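Local coordinates for nucleoside kinase (Methanococcus jannaschii, PDB 2C4E), which phosphorylates a wide range of nucleosides to nucleoside monophosphates, with ATP as the best phosphate donor and inosine, guanosine and cytidine as its preferred substrates, at residues Leu254-Lys259 with Pro288-Val293; Thr273-Val278 with Val294-Lys299; Met5-Cys10 with Asp82-Lys87; Ser72-Tyr77 with Gly282-Leu287. All coordinates share one frame; numbering follows the deposited sequence.

Interaction 1. Residues Leu254-Lys259 with Pro288-Val293; sequences LSAYVK and PTWDKV
Trp290 sets its CG anti to the backbone N (chi1 -180°), and Lys259 sets its own CG anti to the carbonyl carbon (chi1 -75°); these torsions bring the lysine chain over the indole. The result is a cation-pi contact in the ribokinase fold, joining the C-terminal part of helix 245-258, with Lys259, to the first turn of helix 290-299. The two side chains slide past each other in opposite directions. Lys259 CD lies almost straight above the six-membered ring, 3.7 Å from its centroid, as a CH-pi contact. The chain then bends at its last torsion. NZ comes over the five-membered ring of the same indole, 3.7 Å from that centroid and 26° off the normal. The ammonium also donates a hydrogen bond to Leu55 O, so the indole is not its sole partner. Beyond the lysine, Ala256 CB meets Trp290 CH2 at 4.2 Å, and Ile269 of helix 263-277 touches the indole as well. At the start of helix 290-299, Thr289 is the N-cap. Its OG1 accepts a weak bond from Lys292 N at 3.3 Å. Across the contact, the closest approach is that of Lys259 NZ to Trp290 CD2, 3.4 Å.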
# COMPACT_ATOMS: atom_id res chain seq x y z
N LEU A 254 -31.72 0.88 -7.10
CA LEU A 254 -32.01 -0.40 -7.73
C LEU A 254 -32.84 -1.31 -6.81
O LEU A 254 -33.70 -2.05 -7.28
CB LEU A 254 -30.71 -1.09 -8.11
CG LEU A 254 -29.89 -0.34 -9.15
CD1 LEU A 254 -28.55 -1.03 -9.34
CD2 LEU A 254 -30.64 -0.28 -10.48
N SER A 255 -32.61 -1.24 -5.51
CA SER A 255 -33.40 -2.01 -4.56
C SER A 255 -34.86 -1.56 -4.58
O SER A 255 -35.79 -2.38 -4.61
CB SER A 255 -32.84 -1.89 -3.14
OG SER A 255 -31.56 -2.50 -3.03
N ALA A 256 -35.06 -0.25 -4.57
CA ALA A 256 -36.38 0.34 -4.67
C ALA A 256 -37.04 -0.05 -5.97
O ALA A 256 -38.23 -0.34 -6.02
CB ALA A 256 -36.31 1.83 -4.54
N TYR A 257 -36.26 -0.08 -7.05
CA TYR A 257 -36.83 -0.45 -8.32
C TYR A 257 -37.37 -1.88 -8.30
O TYR A 257 -38.52 -2.13 -8.72
CB TYR A 257 -35.85 -0.24 -9.47
CG TYR A 257 -36.53 -0.42 -10.79
CD1 TYR A 257 -37.19 0.63 -11.39
CD2 TYR A 257 -36.58 -1.67 -11.40
CE1 TYR A 257 -37.85 0.47 -12.60
CE2 TYR A 257 -37.23 -1.84 -12.60
CZ TYR A 257 -37.87 -0.77 -13.19
OH TYR A 257 -38.53 -0.93 -14.39
N VAL A 258 -36.57 -2.82 -7.80
CA VAL A 258 -36.97 -4.22 -7.70
C VAL A 258 -38.16 -4.36 -6.77
O VAL A 258 -39.05 -5.22 -6.99
CB VAL A 258 -35.78 -5.12 -7.26
CG1 VAL A 258 -36.24 -6.54 -6.86
CG2 VAL A 258 -34.77 -5.17 -8.38
N LYS A 259 -38.22 -3.51 -5.75
CA LYS A 259 -39.33 -3.53 -4.80
C LYS A 259 -40.60 -2.88 -5.37
O LYS A 259 -41.65 -2.90 -4.73
CB LYS A 259 -38.93 -2.86 -3.49
CG LYS A 259 -38.02 -3.72 -2.63
CD LYS A 259 -37.56 -2.99 -1.38
CE LYS A 259 -36.68 -3.90 -0.53
NZ LYS A 259 -36.97 -3.83 0.92
N PRO A 288 -27.57 1.04 5.70
CA PRO A 288 -28.83 0.97 6.44
C PRO A 288 -29.78 -0.15 5.98
O PRO A 288 -29.67 -0.68 4.87
CB PRO A 288 -29.46 2.32 6.14
CG PRO A 288 -29.05 2.59 4.73
CD PRO A 288 -27.65 2.03 4.60
N THR A 289 -30.73 -0.48 6.86
CA THR A 289 -31.85 -1.33 6.51
C THR A 289 -32.91 -0.53 5.79
O THR A 289 -32.92 0.70 5.84
CB THR A 289 -32.50 -1.93 7.75
OG1 THR A 289 -32.99 -0.88 8.60
CG2 THR A 289 -31.49 -2.69 8.60
N TRP A 290 -33.84 -1.25 5.17
CA TRP A 290 -34.95 -0.64 4.44
C TRP A 290 -35.80 0.25 5.35
O TRP A 290 -36.08 1.40 5.02
CB TRP A 290 -35.83 -1.73 3.82
CG TRP A 290 -36.94 -1.13 3.07
CD1 TRP A 290 -38.24 -0.99 3.48
CD2 TRP A 290 -36.87 -0.51 1.79
NE1 TRP A 290 -38.98 -0.35 2.52
CE2 TRP A 290 -38.15 -0.04 1.47
CE3 TRP A 290 -35.84 -0.33 0.85
CZ2 TRP A 290 -38.44 0.62 0.27
CZ3 TRP A 290 -36.12 0.32 -0.34
CH2 TRP A 290 -37.40 0.78 -0.62
N ASP A 291 -36.22 -0.28 6.48
CA ASP A 291 -37.08 0.50 7.37
C ASP A 291 -36.37 1.75 7.87
O ASP A 291 -37.00 2.79 8.02
CB ASP A 291 -37.61 -0.34 8.53
CG ASP A 291 -38.64 -1.37 8.10
OD1 ASP A 291 -39.13 -1.33 6.93
OD2 ASP A 291 -39.03 -2.26 8.87
N LYS A 292 -35.06 1.67 8.10
CA LYS A 292 -34.31 2.84 8.56
C LYS A 292 -34.23 3.92 7.47
O LYS A 292 -34.26 5.12 7.78
CB LYS A 292 -32.89 2.46 9.03
CG LYS A 292 -32.86 1.70 10.35
CD LYS A 292 -32.96 2.63 11.55
CE LYS A 292 -33.11 1.85 12.85
NZ LYS A 292 -33.51 2.72 13.99
N VAL A 293 -34.11 3.49 6.22
CA VAL A 293 -34.07 4.43 5.10
C VAL A 293 -35.43 5.09 4.92
O VAL A 293 -35.51 6.31 4.73
CB VAL A 293 -33.64 3.72 3.81
CG1 VAL A 293 -33.96 4.56 2.59
CG2 VAL A 293 -32.16 3.40 3.86

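Interaction 2. Residues Thr273-Val278 with Val294-Lys299; sequences TASFVV and VERLEK
Arg296 lays its guanidinium flat on the ring of Phe276. This is a stacked cation-pi pair, with planes 9° apart and centres 3.6 Å apart. It joins the C-terminal part of helix 263-277 to helix 290-299 in the ribokinase fold. The two side chains come from opposite directions. Arg296 starts with CG anti to its backbone N (chi1 -172°) and bends at chi3, which turns the flat group onto one face of the ring. The overlap is shifted toward the ring's rim. Arg296 NE faces Phe276 CZ at 3.4 Å, and NH2 of Arg296 faces Phe276 CE2 at 3.4 Å.

The tight part is gripped from the edge as well as the face. Arg296 NH1 donates to Ser275 OG at 3.0 Å. This bond is nearly straight (166°) and lies in the guanidinium plane. Ser275 OG is also bonded to Ala272 O, one turn back in its own helix. The strongest polar partner of the arginine is Glu279, just past the helix, whose OE2 forms a salt bridge with NH1. Face and edge contacts together probably fix the rotation of the guanidinium, and the carboxylate would offset its charge.

The outer side is looser. Glu295, Glu298 and Lys299 are exposed and do not touch residues 273-278. Leu297 turns instead to Leu268, Ile269 and Ala272, earlier on helix 263-277. Thr273, Ala274 and Val277 pack on Ser248 of helix 245-258. Helix 263-277 thus packs on both of the others, and the three helices are in mutual contact.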
# COMPACT_ATOMS: atom_id res chain seq x y z
N THR A 273 -30.38 6.44 1.35
CA THR A 273 -29.37 5.42 1.62
C THR A 273 -27.98 6.01 1.71
O THR A 273 -27.23 5.70 2.62
CB THR A 273 -29.38 4.32 0.54
OG1 THR A 273 -30.69 3.78 0.42
CG2 THR A 273 -28.52 3.14 0.97
N ALA A 274 -27.65 6.88 0.75
CA ALA A 274 -26.36 7.54 0.70
C ALA A 274 -26.08 8.38 1.92
O ALA A 274 -24.93 8.54 2.33
CB ALA A 274 -26.25 8.41 -0.55
N SER A 275 -27.15 8.92 2.52
CA SER A 275 -27.02 9.77 3.70
C SER A 275 -26.55 8.99 4.93
O SER A 275 -25.98 9.58 5.85
CB SER A 275 -28.34 10.50 4.00
OG SER A 275 -29.29 9.64 4.61
N PHE A 276 -26.79 7.67 4.96
CA PHE A 276 -26.30 6.82 6.05
C PHE A 276 -24.83 6.44 5.89
O PHE A 276 -24.07 6.42 6.87
CB PHE A 276 -27.11 5.53 6.16
CG PHE A 276 -28.40 5.69 6.87
CD1 PHE A 276 -29.59 5.83 6.15
CD2 PHE A 276 -28.46 5.67 8.25
CE1 PHE A 276 -30.79 5.98 6.81
CE2 PHE A 276 -29.66 5.82 8.91
CZ PHE A 276 -30.83 5.97 8.18
N VAL A 277 -24.45 6.10 4.67
CA VAL A 277 -23.12 5.52 4.44
C VAL A 277 -22.02 6.53 4.70
O VAL A 277 -20.97 6.19 5.23
CB VAL A 277 -23.01 4.90 3.03
CG1 VAL A 277 -21.63 4.33 2.79
CG2 VAL A 277 -24.04 3.83 2.89
N VAL A 278 -22.28 7.79 4.36
CA VAL A 278 -21.31 8.86 4.61
C VAL A 278 -21.04 9.15 6.09
O VAL A 278 -20.13 9.92 6.40
CB VAL A 278 -21.71 10.19 3.91
CG1 VAL A 278 -21.72 10.01 2.41
CG2 VAL A 278 -23.07 10.69 4.40
N VAL A 294 -36.49 4.30 5.00
CA VAL A 294 -37.84 4.86 4.87
C VAL A 294 -38.08 5.88 5.99
O VAL A 294 -38.63 6.96 5.74
CB VAL A 294 -38.92 3.74 4.85
CG1 VAL A 294 -40.32 4.34 4.89
CG2 VAL A 294 -38.75 2.88 3.60
N GLU A 295 -37.64 5.56 7.20
CA GLU A 295 -37.81 6.45 8.35
C GLU A 295 -37.11 7.79 8.16
O GLU A 295 -37.63 8.83 8.56
CB GLU A 295 -37.29 5.76 9.62
CG GLU A 295 -37.61 6.46 10.92
CD GLU A 295 -36.99 5.76 12.12
OE1 GLU A 295 -35.93 5.11 11.95
OE2 GLU A 295 -37.55 5.85 13.23
N ARG A 296 -35.94 7.77 7.54
CA ARG A 296 -35.16 8.99 7.38
C ARG A 296 -35.80 9.92 6.35
O ARG A 296 -35.81 11.13 6.55
CB ARG A 296 -33.72 8.69 7.01
CG ARG A 296 -32.87 9.93 7.01
CD ARG A 296 -31.40 9.65 6.98
NE ARG A 296 -30.85 9.39 8.30
CZ ARG A 296 -29.55 9.26 8.53
NH1 ARG A 296 -28.69 9.36 7.53
NH2 ARG A 296 -29.11 9.04 9.77
N LEU A 297 -36.33 9.35 5.27
CA LEU A 297 -37.10 10.11 4.28
C LEU A 297 -38.38 10.71 4.86
O LEU A 297 -38.87 11.71 4.36
CB LEU A 297 -37.50 9.22 3.09
CG LEU A 297 -36.49 8.94 2.00
CD1 LEU A 297 -37.11 8.01 0.97
CD2 LEU A 297 -36.00 10.22 1.35
N GLU A 298 -38.92 10.06 5.88
CA GLU A 298 -40.14 10.52 6.53
C GLU A 298 -39.86 11.82 7.28
O GLU A 298 -40.76 12.64 7.45
CB GLU A 298 -40.69 9.46 7.49
CG GLU A 298 -42.10 9.73 7.98
CD GLU A 298 -42.56 8.74 9.05
OE1 GLU A 298 -41.78 7.84 9.41
OE2 GLU A 298 -43.71 8.87 9.52
N LYS A 299 -38.61 12.00 7.72
CA LYS A 299 -38.16 13.24 8.37
C LYS A 299 -37.75 14.35 7.39
O LYS A 299 -37.89 15.53 7.72
CB LYS A 299 -36.97 12.95 9.29
CG LYS A 299 -37.28 12.05 10.48
CD LYS A 299 -36.80 12.66 11.80
CE LYS A 299 -37.37 11.92 13.00
NZ LYS A 299 -36.81 12.42 14.28

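Interaction 3. Residues Met5-Cys10 with Asp82-Lys87; sequences MEKITC and DINISK
This is a polar surface contact, made by Lys7 of strand 7-11 and Asn84 in the loop between helix 73-80 and strand 89-90. Strand 7-11 belongs to the large mixed sheet of the ribokinase fold, with strand 58-62 as a neighbour. The lysine side chain touches Asn58 of that strand, while Asn84 touches Glu60. Lys7 has its CG anti to the backbone N (chi1 -170°) and stays extended beyond it, which carries NZ out to the loop. It crosses the asparagine side chain at about a right angle. NZ gives a weak hydrogen bond to Asn84 OD1, 3.3 Å away. The lysine was modelled in two conformers, so the bond belongs to one of them and is tentative. As modelled, Asn84 ND2 donates to Ser86 OG at 2.7 Å. The same ND2 also lies 2.9 Å from Ser86 N, donor against donor, which leaves the amide's orientation in some doubt. If correct, the Ser86 bond may turn OD1 to the lysine. With an alanine here, Lys7 NZ would probably lose this acceptor and Ser86 OG its neighbouring amide. The chemistry is consistent with a weak, probably adaptable polar link between loop and strand.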
# COMPACT_ATOMS: atom_id res chain seq x y z
N MET A 5 -35.81 -13.29 -12.30
CA MET A 5 -36.28 -13.27 -10.87
C MET A 5 -35.85 -12.12 -9.92
O MET A 5 -34.91 -11.40 -10.21
CB MET A 5 -35.82 -14.56 -10.19
CG MET A 5 -36.60 -15.81 -10.56
SD MET A 5 -35.75 -17.30 -10.00
CE MET A 5 -35.03 -16.77 -8.41
N GLU A 6 -36.50 -12.02 -8.74
CA GLU A 6 -36.44 -10.85 -7.81
C GLU A 6 -35.11 -10.60 -7.07
O GLU A 6 -35.01 -10.62 -5.84
CB GLU A 6 -37.58 -10.92 -6.79
CG GLU A 6 -38.95 -10.60 -7.38
CD GLU A 6 -40.11 -11.07 -6.52
OE1 GLU A 6 -39.88 -11.56 -5.40
OE2 GLU A 6 -41.27 -10.94 -6.98
N LYS A 7 -34.11 -10.26 -7.88
CA LYS A 7 -32.76 -10.34 -7.40
C LYS A 7 -31.95 -9.42 -8.32
O LYS A 7 -32.39 -9.02 -9.39
CB LYS A 7 -32.30 -11.80 -7.46
CG LYS A 7 -30.97 -12.21 -6.79
CD LYS A 7 -30.85 -13.75 -6.68
CE LYS A 7 -29.77 -14.21 -5.69
NZ LYS A 7 -29.61 -15.71 -5.65
N ILE A 8 -30.78 -9.04 -7.85
CA ILE A 8 -29.89 -8.19 -8.60
C ILE A 8 -28.52 -8.83 -8.62
O ILE A 8 -28.04 -9.26 -7.58
CB ILE A 8 -29.80 -6.79 -7.94
CG1 ILE A 8 -31.19 -6.15 -7.90
CG2 ILE A 8 -28.81 -5.91 -8.71
CD1 ILE A 8 -31.25 -4.83 -7.16
N THR A 9 -27.92 -8.89 -9.80
CA THR A 9 -26.55 -9.31 -9.99
C THR A 9 -25.68 -8.06 -10.05
O THR A 9 -26.00 -7.13 -10.77
CB THR A 9 -26.40 -10.05 -11.32
OG1 THR A 9 -27.25 -11.21 -11.35
CG2 THR A 9 -24.98 -10.59 -11.47
N CYS A 10 -24.62 -8.01 -9.26
CA CYS A 10 -23.63 -6.95 -9.33
C CYS A 10 -22.34 -7.50 -9.88
O CYS A 10 -21.83 -8.47 -9.35
CB CYS A 10 -23.36 -6.37 -7.95
SG CYS A 10 -24.81 -5.57 -7.25
N ASP A 82 -25.52 -13.64 3.58
CA ASP A 82 -26.35 -14.41 2.64
C ASP A 82 -26.30 -13.80 1.23
O ASP A 82 -27.30 -13.77 0.52
CB ASP A 82 -27.80 -14.49 3.14
CG ASP A 82 -28.49 -15.78 2.74
OD1 ASP A 82 -28.52 -16.11 1.53
OD2 ASP A 82 -29.04 -16.54 3.57
N ILE A 83 -25.14 -13.31 0.84
CA ILE A 83 -24.96 -12.80 -0.51
C ILE A 83 -24.43 -13.97 -1.34
O ILE A 83 -23.45 -14.60 -0.97
CB ILE A 83 -24.04 -11.57 -0.51
CG1 ILE A 83 -24.79 -10.40 0.15
CG2 ILE A 83 -23.66 -11.19 -1.94
CD1 ILE A 83 -23.99 -9.17 0.37
N ASN A 84 -25.12 -14.26 -2.44
CA ASN A 84 -24.79 -15.38 -3.33
C ASN A 84 -23.46 -15.05 -4.00
O ASN A 84 -23.37 -14.11 -4.79
CB ASN A 84 -25.92 -15.56 -4.35
CG ASN A 84 -25.73 -16.77 -5.27
OD1 ASN A 84 -26.73 -17.38 -5.70
ND2 ASN A 84 -24.51 -17.11 -5.59
N ILE A 85 -22.41 -15.80 -3.66
CA ILE A 85 -21.09 -15.59 -4.23
C ILE A 85 -20.67 -16.82 -5.03
O ILE A 85 -19.48 -17.05 -5.23
CB ILE A 85 -20.07 -15.25 -3.14
CG1 ILE A 85 -20.06 -16.33 -2.04
CG2 ILE A 85 -20.39 -13.90 -2.57
CD1 ILE A 85 -18.88 -16.29 -1.13
N SER A 86 -21.67 -17.58 -5.49
CA SER A 86 -21.47 -18.75 -6.34
C SER A 86 -20.76 -18.44 -7.66
O SER A 86 -20.10 -19.32 -8.21
CB SER A 86 -22.82 -19.46 -6.60
OG SER A 86 -23.62 -18.80 -7.56
N LYS A 87 -20.88 -17.21 -8.15
CA LYS A 87 -20.27 -16.82 -9.43
C LYS A 87 -18.86 -16.20 -9.28
O LYS A 87 -18.26 -15.82 -10.28
CB LYS A 87 -21.19 -15.88 -10.22
CG LYS A 87 -22.48 -16.53 -10.77
CD LYS A 87 -23.49 -15.49 -11.21
CE LYS A 87 -24.61 -16.09 -12.04
NZ LYS A 87 -25.32 -17.13 -11.25

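Interaction 4. Residues Ser72-Tyr77 with Gly282-Leu287; sequences SGYERY and GCQTNL
Gln284 places its amide between two tyrosine hydroxyls of helix 73-80 and bonds to both. Tyr77 OH donates to Gln284 OE1 at 2.6 Å. It arrives in the carbonyl plane, on a lone pair, with a C=O...donor angle of 143°. The other end of the amide does the donating, with Gln284 NE2 to Tyr74 OH at 3.0 Å. That hydroxyl is tilted from the amide plane, and the bond is somewhat bent. The ring of Tyr77 is turned 25° from the amide and that of Tyr74 52°. Gln284 is extended beyond CG, which lets it span from its beta turn, residues 284-287, to the helix.

A second shell of contacts is likely to position these groups. Tyr74 OH has its strongest partner in Gly42 O, and its ring stacks on Tyr41. Tyr77 also meets Tyr41. Gln284 NE2 bonds to Asn47 OD1 too, so the buried amide nitrogen has two acceptors. Asn47 and Gly43 both bind substrate, so Gln284 contacts a substrate-binding residue and is probably second-shell to the nucleoside site. A leucine in place of Gln284 would probably leave Tyr77 OH without its acceptor and deprive Asn47 of a donor that orients its side chain.

The contact bridges helix 73-80 and the loop between helices 263-277 and 290-299. Helix 44-54 lies against both sides: Tyr74 packs on Ala46, and Gln284 and Leu287 on Val50. Strand 33-42 supplies Tyr41.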
# COMPACT_ATOMS: atom_id res chain seq x y z
N SER A 72 -10.90 -15.91 4.07
CA SER A 72 -10.48 -14.67 4.70
C SER A 72 -11.68 -13.92 5.26
O SER A 72 -12.82 -14.36 5.12
CB SER A 72 -9.70 -13.79 3.72
OG SER A 72 -8.60 -13.16 4.35
N GLY A 73 -11.41 -12.78 5.89
CA GLY A 73 -12.45 -12.00 6.51
C GLY A 73 -13.59 -11.73 5.54
O GLY A 73 -14.76 -11.84 5.90
N TYR A 74 -13.24 -11.41 4.30
CA TYR A 74 -14.24 -10.94 3.34
C TYR A 74 -15.22 -12.04 2.94
O TYR A 74 -16.43 -11.80 2.86
CB TYR A 74 -13.55 -10.34 2.11
CG TYR A 74 -14.31 -9.19 1.43
CD1 TYR A 74 -13.63 -8.28 0.62
CD2 TYR A 74 -15.69 -9.02 1.60
CE1 TYR A 74 -14.30 -7.24 0.01
CE2 TYR A 74 -16.36 -7.98 0.98
CZ TYR A 74 -15.67 -7.10 0.19
OH TYR A 74 -16.32 -6.07 -0.41
N GLU A 75 -14.71 -13.24 2.68
CA GLU A 75 -15.55 -14.35 2.25
C GLU A 75 -16.59 -14.76 3.29
O GLU A 75 -17.75 -14.94 2.95
CB GLU A 75 -14.69 -15.56 1.89
CG GLU A 75 -15.48 -16.74 1.36
CD GLU A 75 -14.59 -17.92 1.07
OE1 GLU A 75 -14.47 -18.81 1.94
OE2 GLU A 75 -14.01 -17.95 -0.03
N ARG A 76 -16.16 -14.92 4.54
CA ARG A 76 -17.06 -15.27 5.64
C ARG A 76 -18.11 -14.19 5.87
O ARG A 76 -19.28 -14.48 6.12
CB ARG A 76 -16.27 -15.52 6.93
N TYR A 77 -17.67 -12.93 5.77
CA TYR A 77 -18.52 -11.75 5.88
C TYR A 77 -19.66 -11.75 4.85
O TYR A 77 -20.81 -11.48 5.19
CB TYR A 77 -17.63 -10.51 5.73
CG TYR A 77 -18.28 -9.16 5.48
CD1 TYR A 77 -18.68 -8.36 6.54
CD2 TYR A 77 -18.42 -8.67 4.19
CE1 TYR A 77 -19.25 -7.11 6.31
CE2 TYR A 77 -18.98 -7.42 3.95
CZ TYR A 77 -19.39 -6.64 5.02
OH TYR A 77 -19.93 -5.40 4.80
N GLY A 282 -15.46 3.61 5.64
CA GLY A 282 -15.69 2.35 4.96
C GLY A 282 -16.98 2.42 4.17
O GLY A 282 -17.96 3.04 4.58
N CYS A 283 -16.97 1.78 3.01
CA CYS A 283 -18.11 1.85 2.09
C CYS A 283 -19.28 0.99 2.52
O CYS A 283 -20.41 1.22 2.06
CB CYS A 283 -17.67 1.45 0.69
SG CYS A 283 -16.50 2.58 -0.06
N GLN A 284 -19.04 0.01 3.38
CA GLN A 284 -20.11 -0.89 3.80
C GLN A 284 -20.43 -0.81 5.29
O GLN A 284 -21.35 -1.47 5.76
CB GLN A 284 -19.75 -2.33 3.43
CG GLN A 284 -19.47 -2.51 1.94
CD GLN A 284 -18.97 -3.89 1.60
OE1 GLN A 284 -19.13 -4.82 2.38
NE2 GLN A 284 -18.37 -4.04 0.43
N THR A 285 -19.69 0.01 6.02
CA THR A 285 -19.76 -0.02 7.47
C THR A 285 -21.11 0.44 8.05
O THR A 285 -21.60 -0.17 8.99
CB THR A 285 -18.59 0.76 8.09
OG1 THR A 285 -18.55 2.09 7.55
CG2 THR A 285 -17.28 0.15 7.66
N ASN A 286 -21.71 1.48 7.46
CA ASN A 286 -22.97 2.02 7.97
C ASN A 286 -24.10 1.91 6.96
O ASN A 286 -24.93 2.82 6.83
CB ASN A 286 -22.80 3.49 8.41
CG ASN A 286 -23.85 3.94 9.42
OD1 ASN A 286 -24.45 5.03 9.28
ND2 ASN A 286 -24.08 3.13 10.44
N LEU A 287 -24.15 0.78 6.25
CA LEU A 287 -25.22 0.54 5.30
C LEU A 287 -26.52 0.31 6.05
O LEU A 287 -26.57 -0.50 6.99
CB LEU A 287 -24.89 -0.64 4.38
CG LEU A 287 -23.85 -0.33 3.30
CD1 LEU A 287 -23.35 -1.61 2.66
CD2 LEU A 287 -24.38 0.60 2.22

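Interactions 1 and 2 share helix 290-299, and their centres are 10 Å apart. They meet where Pro288 CB packs on Phe276 CD1 at 3.5 Å. Interaction 4 runs directly into interaction 1, since Leu287 precedes Pro288, and it touches interaction 2 where Val277 CG2 lies 3.3 Å from Leu287 CD2. Interaction 3 is a surface contact. It reaches interaction 1 through Ile8 CG1, which is 3.7 Å from Val258 CG2. Interaction 4 is next to the substrate site, with the Gln284 side chain about 3 Å from that of Asn47. Ser275 in interaction 2 is about 10 Å from ATP-binding Gly216, while interaction 3 is remote from the known sites.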